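Local coordinates for beta-lactamase-like protein (Novosphingobium pentaromativorans US6-1, PDB 6AUF) that probably hydrolyses beta-lactam antibiotics as a zinc-dependent class B3 metallo-beta-lactamase, at residues 62-67 with 246-251; 45-50 with 259-264. All blocks are in the same frame, centred on the assembly; numbering follows the deposited sequence.

Interaction 1. Residues 62-67 with 246-251; sequences ASILVT and ILVTPH. With ZN (zinc ion), chain B.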
loop_
_atom_site.group_PDB
_atom_site.type_symbol
_atom_site.label_atom_id
_atom_site.label_comp_id
_atom_site.label_asym_id
_atom_site.label_seq_id
_atom_site.Cartn_x
_atom_site.Cartn_y
_atom_site.Cartn_z
ATOM N N ALA A 62 -0.113 -5.699 4.300
ATOM C CA ALA A 62 -0.576 -6.276 3.049
ATOM C C ALA A 62 0.568 -6.419 2.055
ATOM O O ALA A 62 1.607 -5.763 2.145
ATOM C CB ALA A 62 -1.690 -5.431 2.422
ATOM N N SER A 63 0.354 -7.315 1.101
ATOM C CA SER A 63 1.211 -7.473 -0.065
ATOM C C SER A 63 0.306 -8.030 -1.150
ATOM O O SER A 63 -0.343 -9.059 -0.928
ATOM C CB SER A 63 2.385 -8.409 0.221
ATOM O OG SER A 63 3.328 -8.363 -0.838
ATOM N N ILE A 64 0.222 -7.340 -2.291
ATOM C CA ILE A 64 -0.791 -7.620 -3.306
ATOM C C ILE A 64 -0.139 -8.234 -4.535
ATOM O O ILE A 64 0.841 -7.697 -5.061
ATOM C CB ILE A 64 -1.562 -6.354 -3.688
ATOM C CG1 ILE A 64 -2.089 -5.664 -2.419
ATOM C CG2 ILE A 64 -2.661 -6.705 -4.678
ATOM C CD1 ILE A 64 -2.959 -6.545 -1.544
ATOM N N LEU A 65 -0.694 -9.350 -4.998
ATOM C CA LEU A 65 -0.225 -10.032 -6.195
ATOM C C LEU A 65 -1.304 -9.950 -7.261
ATOM O O LEU A 65 -2.478 -10.226 -6.991
ATOM C CB LEU A 65 0.130 -11.498 -5.909
ATOM C CG LEU A 65 0.481 -12.322 -7.153
ATOM C CD1 LEU A 65 1.654 -11.695 -7.868
ATOM C CD2 LEU A 65 0.781 -13.758 -6.804
ATOM N N VAL A 66 -0.906 -9.570 -8.468
ATOM C CA VAL A 66 -1.833 -9.349 -9.566
ATOM C C VAL A 66 -1.321 -10.155 -10.746
ATOM O O VAL A 66 -0.215 -9.905 -11.238
ATOM C CB VAL A 66 -1.965 -7.855 -9.907
ATOM C CG1 VAL A 66 -2.732 -7.665 -11.179
ATOM C CG2 VAL A 66 -2.673 -7.127 -8.781
ATOM N N THR A 67 -2.108 -11.134 -11.179
ATOM C CA THR A 67 -1.611 -12.207 -12.026
ATOM C C THR A 67 -2.113 -12.095 -13.464
ATOM O O THR A 67 -3.240 -11.664 -13.731
ATOM C CB THR A 67 -2.004 -13.564 -11.441
ATOM O OG1 THR A 67 -3.353 -13.494 -10.974
ATOM C CG2 THR A 67 -1.087 -13.940 -10.280
ATOM N N ILE A 246 -13.617 -1.957 -4.830
ATOM C CA ILE A 246 -13.085 -2.777 -3.749
ATOM C C ILE A 246 -11.879 -2.062 -3.163
ATOM O O ILE A 246 -10.826 -1.979 -3.808
ATOM C CB ILE A 246 -12.705 -4.186 -4.230
ATOM C CG1 ILE A 246 -13.957 -4.944 -4.659
ATOM C CG2 ILE A 246 -11.952 -4.924 -3.140
ATOM C CD1 ILE A 246 -13.646 -6.197 -5.424
ATOM N N LEU A 247 -12.019 -1.569 -1.941
ATOM C CA LEU A 247 -10.921 -0.902 -1.265
ATOM C C LEU A 247 -9.971 -1.913 -0.631
ATOM O O LEU A 247 -10.401 -2.879 0.000
ATOM C CB LEU A 247 -11.458 0.042 -0.190
ATOM C CG LEU A 247 -10.370 0.706 0.644
ATOM C CD1 LEU A 247 -9.547 1.618 -0.261
ATOM C CD2 LEU A 247 -10.976 1.473 1.797
ATOM N N VAL A 248 -8.670 -1.682 -0.792
ATOM C CA VAL A 248 -7.649 -2.477 -0.121
ATOM C C VAL A 248 -6.575 -1.522 0.383
ATOM O O VAL A 248 -6.203 -0.579 -0.319
ATOM C CB VAL A 248 -7.056 -3.561 -1.054
ATOM C CG1 VAL A 248 -6.188 -4.540 -0.264
ATOM C CG2 VAL A 248 -8.161 -4.303 -1.782
ATOM N N THR A 249 -6.084 -1.758 1.602
ATOM C CA THR A 249 -5.156 -0.863 2.271
ATOM C C THR A 249 -3.895 -1.582 2.724
ATOM O O THR A 249 -3.955 -2.723 3.185
ATOM C CB THR A 249 -5.801 -0.201 3.493
ATOM O OG1 THR A 249 -6.359 -1.212 4.350
ATOM C CG2 THR A 249 -6.872 0.812 3.064
ATOM N N PRO A 250 -2.749 -0.913 2.651
ATOM C CA PRO A 250 -1.494 -1.535 3.105
ATOM C C PRO A 250 -1.557 -2.106 4.511
ATOM O O PRO A 250 -0.850 -3.075 4.811
ATOM C CB PRO A 250 -0.498 -0.373 2.997
ATOM C CG PRO A 250 -1.016 0.397 1.827
ATOM C CD PRO A 250 -2.516 0.373 1.970
ATOM N N HIS A 251 -2.348 -1.519 5.393
ATOM C CA HIS A 251 -2.680 -2.156 6.655
ATOM C C HIS A 251 -4.085 -2.689 6.504
ATOM O O HIS A 251 -5.029 -1.889 6.366
ATOM C CB HIS A 251 -2.610 -1.183 7.833
ATOM C CG HIS A 251 -1.224 -0.768 8.199
ATOM N ND1 HIS A 251 -0.517 -1.365 9.220
ATOM C CD2 HIS A 251 -0.413 0.187 7.682
ATOM C CE1 HIS A 251 0.674 -0.801 9.313
ATOM N NE2 HIS A 251 0.761 0.146 8.394
HETATM ZN ZN ZN B . 2.286 1.228 7.677
#
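Ala62 N donates to Pro250 O at 2.8 Å in a nearly straight backbone bond. The angle at the hydrogen is 172°. The two segments are nearest here by CA, Ala62 CA lying 4.8 Å from Pro250 CA. The donor is tilted 26° from the plane of the Pro250 carbonyl. The methyl of Ala62 points toward the same backbone: CB lies 3.5 Å from Pro250 O and 3.6 Å from Thr249 O. Further along, Ile64 and Val248 meet tip to tip, with Ile64 CD1 4.0 Å from Val248 CG1. Val248 brings this branch across by holding CG1 anti to the backbone N (chi1 -169°). Tyr208 of strand 203-208 packs on Ala62, Ile64 and Pro250.

The side chain of Thr249 starts away from segment 62-67. Its OG1 bonds back to His251 O from above the carbonyl plane, and it also pairs with Ser255 OG. These bonds may help to hold the backbone around Pro250. His251 NE2 binds a zinc ion at 2.0 Å; Asp111 and His112 complete the protein part of this site. The His251 ring also meets the rings of His112 and Trp40.

Strands 64-66 and 246-248 belong to the two different sheets of the metallo-beta-lactamase fold, and the contact joins those sheets where the chain runs into the zinc site. The bond from Ala62 is a second-shell link: it holds the backbone carbonyl directly before the ligand. With apolar packing alongside, it probably helps to position His251 on its metal.

Interaction 2. Residues 45-50 with 259-264; sequences PPAHIY and DRLSGK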
loop_
_atom_site.group_PDB
_atom_site.type_symbol
_atom_site.label_atom_id
_atom_site.label_comp_id
_atom_site.label_asym_id
_atom_site.label_seq_id
_atom_site.Cartn_x
_atom_site.Cartn_y
_atom_site.Cartn_z
ATOM N N PRO A 45 -2.289 -16.903 5.983
ATOM C CA PRO A 45 -2.542 -17.708 4.803
ATOM C C PRO A 45 -2.854 -16.793 3.637
ATOM O O PRO A 45 -3.534 -15.773 3.821
ATOM C CB PRO A 45 -3.766 -18.539 5.202
ATOM C CG PRO A 45 -4.521 -17.625 6.108
ATOM C CD PRO A 45 -3.470 -16.834 6.865
ATOM N N PRO A 46 -2.370 -17.104 2.437
ATOM C CA PRO A 46 -2.739 -16.290 1.275
ATOM C C PRO A 46 -4.246 -16.335 1.080
ATOM O O PRO A 46 -4.939 -17.220 1.586
ATOM C CB PRO A 46 -2.000 -16.957 0.106
ATOM C CG PRO A 46 -1.037 -17.943 0.728
ATOM C CD PRO A 46 -1.618 -18.313 2.060
ATOM N N ALA A 47 -4.764 -15.354 0.356
ATOM C CA ALA A 47 -6.190 -15.351 0.086
ATOM C C ALA A 47 -6.449 -14.749 -1.283
ATOM O O ALA A 47 -5.586 -14.112 -1.887
ATOM C CB ALA A 47 -6.978 -14.598 1.161
ATOM N N HIS A 48 -7.660 -14.975 -1.759
ATOM C CA HIS A 48 -8.124 -14.494 -3.047
ATOM C C HIS A 48 -8.909 -13.210 -2.817
ATOM O O HIS A 48 -9.862 -13.195 -2.030
ATOM C CB HIS A 48 -8.987 -15.566 -3.704
ATOM C CG HIS A 48 -9.609 -15.149 -4.994
ATOM N ND1 HIS A 48 -8.867 -14.860 -6.120
ATOM C CD2 HIS A 48 -10.907 -14.986 -5.343
ATOM C CE1 HIS A 48 -9.682 -14.528 -7.105
ATOM N NE2 HIS A 48 -10.925 -14.601 -6.661
ATOM N N ILE A 49 -8.512 -12.131 -3.485
ATOM C CA ILE A 49 -9.257 -10.892 -3.311
ATOM C C ILE A 49 -10.360 -10.833 -4.355
ATOM O O ILE A 49 -11.545 -10.770 -4.013
ATOM C CB ILE A 49 -8.344 -9.660 -3.383
ATOM C CG1 ILE A 49 -7.400 -9.644 -2.182
ATOM C CG2 ILE A 49 -9.176 -8.376 -3.443
ATOM C CD1 ILE A 49 -6.436 -8.482 -2.219
ATOM N N TYR A 50 -9.985 -10.858 -5.629
ATOM C CA TYR A 50 -10.966 -10.776 -6.700
ATOM C C TYR A 50 -10.245 -10.968 -8.024
ATOM O O TYR A 50 -9.133 -10.460 -8.205
ATOM C CB TYR A 50 -11.706 -9.433 -6.682
ATOM C CG TYR A 50 -13.004 -9.435 -7.461
ATOM C CD1 TYR A 50 -14.150 -10.006 -6.929
ATOM C CD2 TYR A 50 -13.087 -8.859 -8.729
ATOM C CE1 TYR A 50 -15.343 -10.009 -7.632
ATOM C CE2 TYR A 50 -14.280 -8.855 -9.440
ATOM C CZ TYR A 50 -15.403 -9.435 -8.885
ATOM O OH TYR A 50 -16.596 -9.444 -9.572
ATOM N N ASP A 259 -12.286 -9.255 7.348
ATOM C CA ASP A 259 -13.707 -9.585 7.432
ATOM C C ASP A 259 -14.359 -9.593 6.058
ATOM O O ASP A 259 -15.159 -10.483 5.747
ATOM C CB ASP A 259 -14.432 -8.593 8.339
ATOM C CG ASP A 259 -14.215 -8.875 9.811
ATOM O OD1 ASP A 259 -13.469 -9.821 10.133
ATOM O OD2 ASP A 259 -14.803 -8.149 10.646
ATOM N N ARG A 260 -14.051 -8.590 5.230
ATOM C CA ARG A 260 -14.633 -8.504 3.893
ATOM C C ARG A 260 -14.179 -9.673 3.024
ATOM O O ARG A 260 -14.964 -10.208 2.231
ATOM C CB ARG A 260 -14.271 -7.153 3.249
ATOM C CG ARG A 260 -14.835 -5.935 3.994
ATOM C CD ARG A 260 -14.841 -4.631 3.152
ATOM N NE ARG A 260 -13.496 -4.161 2.849
ATOM C CZ ARG A 260 -13.017 -3.948 1.629
ATOM N NH1 ARG A 260 -13.775 -4.122 0.554
ATOM N NH2 ARG A 260 -11.768 -3.545 1.491
ATOM N N LEU A 261 -12.914 -10.084 3.168
ATOM C CA LEU A 261 -12.417 -11.256 2.460
ATOM C C LEU A 261 -13.025 -12.539 3.015
ATOM O O LEU A 261 -13.166 -13.529 2.290
ATOM C CB LEU A 261 -10.891 -11.314 2.546
ATOM C CG LEU A 261 -10.147 -10.343 1.643
ATOM C CD1 LEU A 261 -8.666 -10.679 1.596
ATOM C CD2 LEU A 261 -10.752 -10.346 0.252
ATOM N N SER A 262 -13.389 -12.543 4.295
ATOM C CA SER A 262 -13.923 -13.724 4.955
ATOM C C SER A 262 -15.444 -13.680 5.067
ATOM O O SER A 262 -16.009 -14.160 6.051
ATOM C CB SER A 262 -13.284 -13.887 6.334
ATOM O OG SER A 262 -11.866 -13.868 6.236
ATOM N N GLY A 263 -16.117 -13.087 4.083
ATOM C CA GLY A 263 -17.566 -13.107 4.047
ATOM C C GLY A 263 -18.246 -12.448 5.229
ATOM O O GLY A 263 -19.477 -12.417 5.295
ATOM N N LYS A 264 -17.467 -11.920 6.175
ATOM C CA LYS A 264 -18.084 -11.246 7.309
ATOM C C LYS A 264 -18.609 -9.869 6.920
ATOM O O LYS A 264 -19.584 -9.393 7.508
ATOM C CB LYS A 264 -17.098 -11.146 8.481
ATOM C CG LYS A 264 -17.095 -12.358 9.437
ATOM C CD LYS A 264 -15.996 -12.262 10.518
ATOM C CE LYS A 264 -16.324 -11.264 11.649
ATOM N NZ LYS A 264 -15.150 -10.970 12.551
#
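His48 meets Leu261 through its backbone oxygen, while its ring is turned elsewhere: one ring face has Tyr50 N above its centre, 3.9 Å from the plane, and the ring also meets Trp54 with the planes about 55° apart. Leu261 carries the contact from the end of its helix. Its CD2 touches His48 O at 3.8 Å and Ile49 CA at 3.9 Å. The other branch, CD1, reaches Ile49 CG1 at 4.1 Å and Ala47 CB at 4.3 Å. The Leu261 and Ile49 side chains cross obliquely. In Leu261, chi1 (-76°) puts CG beside the backbone N, and the two methyls beyond it reach the strand. The contact is purely van der Waals.

Within 259-264, Lys264 NZ forms a salt bridge with Asp259 OD1 at 3.2 Å, approaching from above the carboxylate plane. Ser262, where the helical backbone ends, bonds through OG to Phe258 O.

Ile49 and Tyr50 both face Thr53 in a classic beta bulge. Strand 47-50 is an edge strand of the seven-stranded sheet, one of the two outermost, beside strand 53-55. Helix 257-261 packs against it, with Leu27 of helix 27-30 next to Ala47 and Leu267 next to Leu261.

Interaction 1 is buried near the centre of the chain and next to the zinc site; interaction 2 is partly exposed and lies away from it. Their centres are about 11 Å apart. Both reach the seven-stranded sheet, at strand 64-66 and at edge strand 47-50. Their other partners, strand 246-248 and helix 257-261, follow each other in the chain. A backbone bond and a metal ligand mark interaction 1, whereas interaction 2 rests on apolar packing; its salt bridge lies within 259-264 and takes no part across the contact. The two meet directly: Ile64 CD1 packs on Ile49 CD1 at 4.0 Å, and Ile246 CD1 on Tyr50 CG at 3.9 Å. These two pairs connect the contacts through apolar packing.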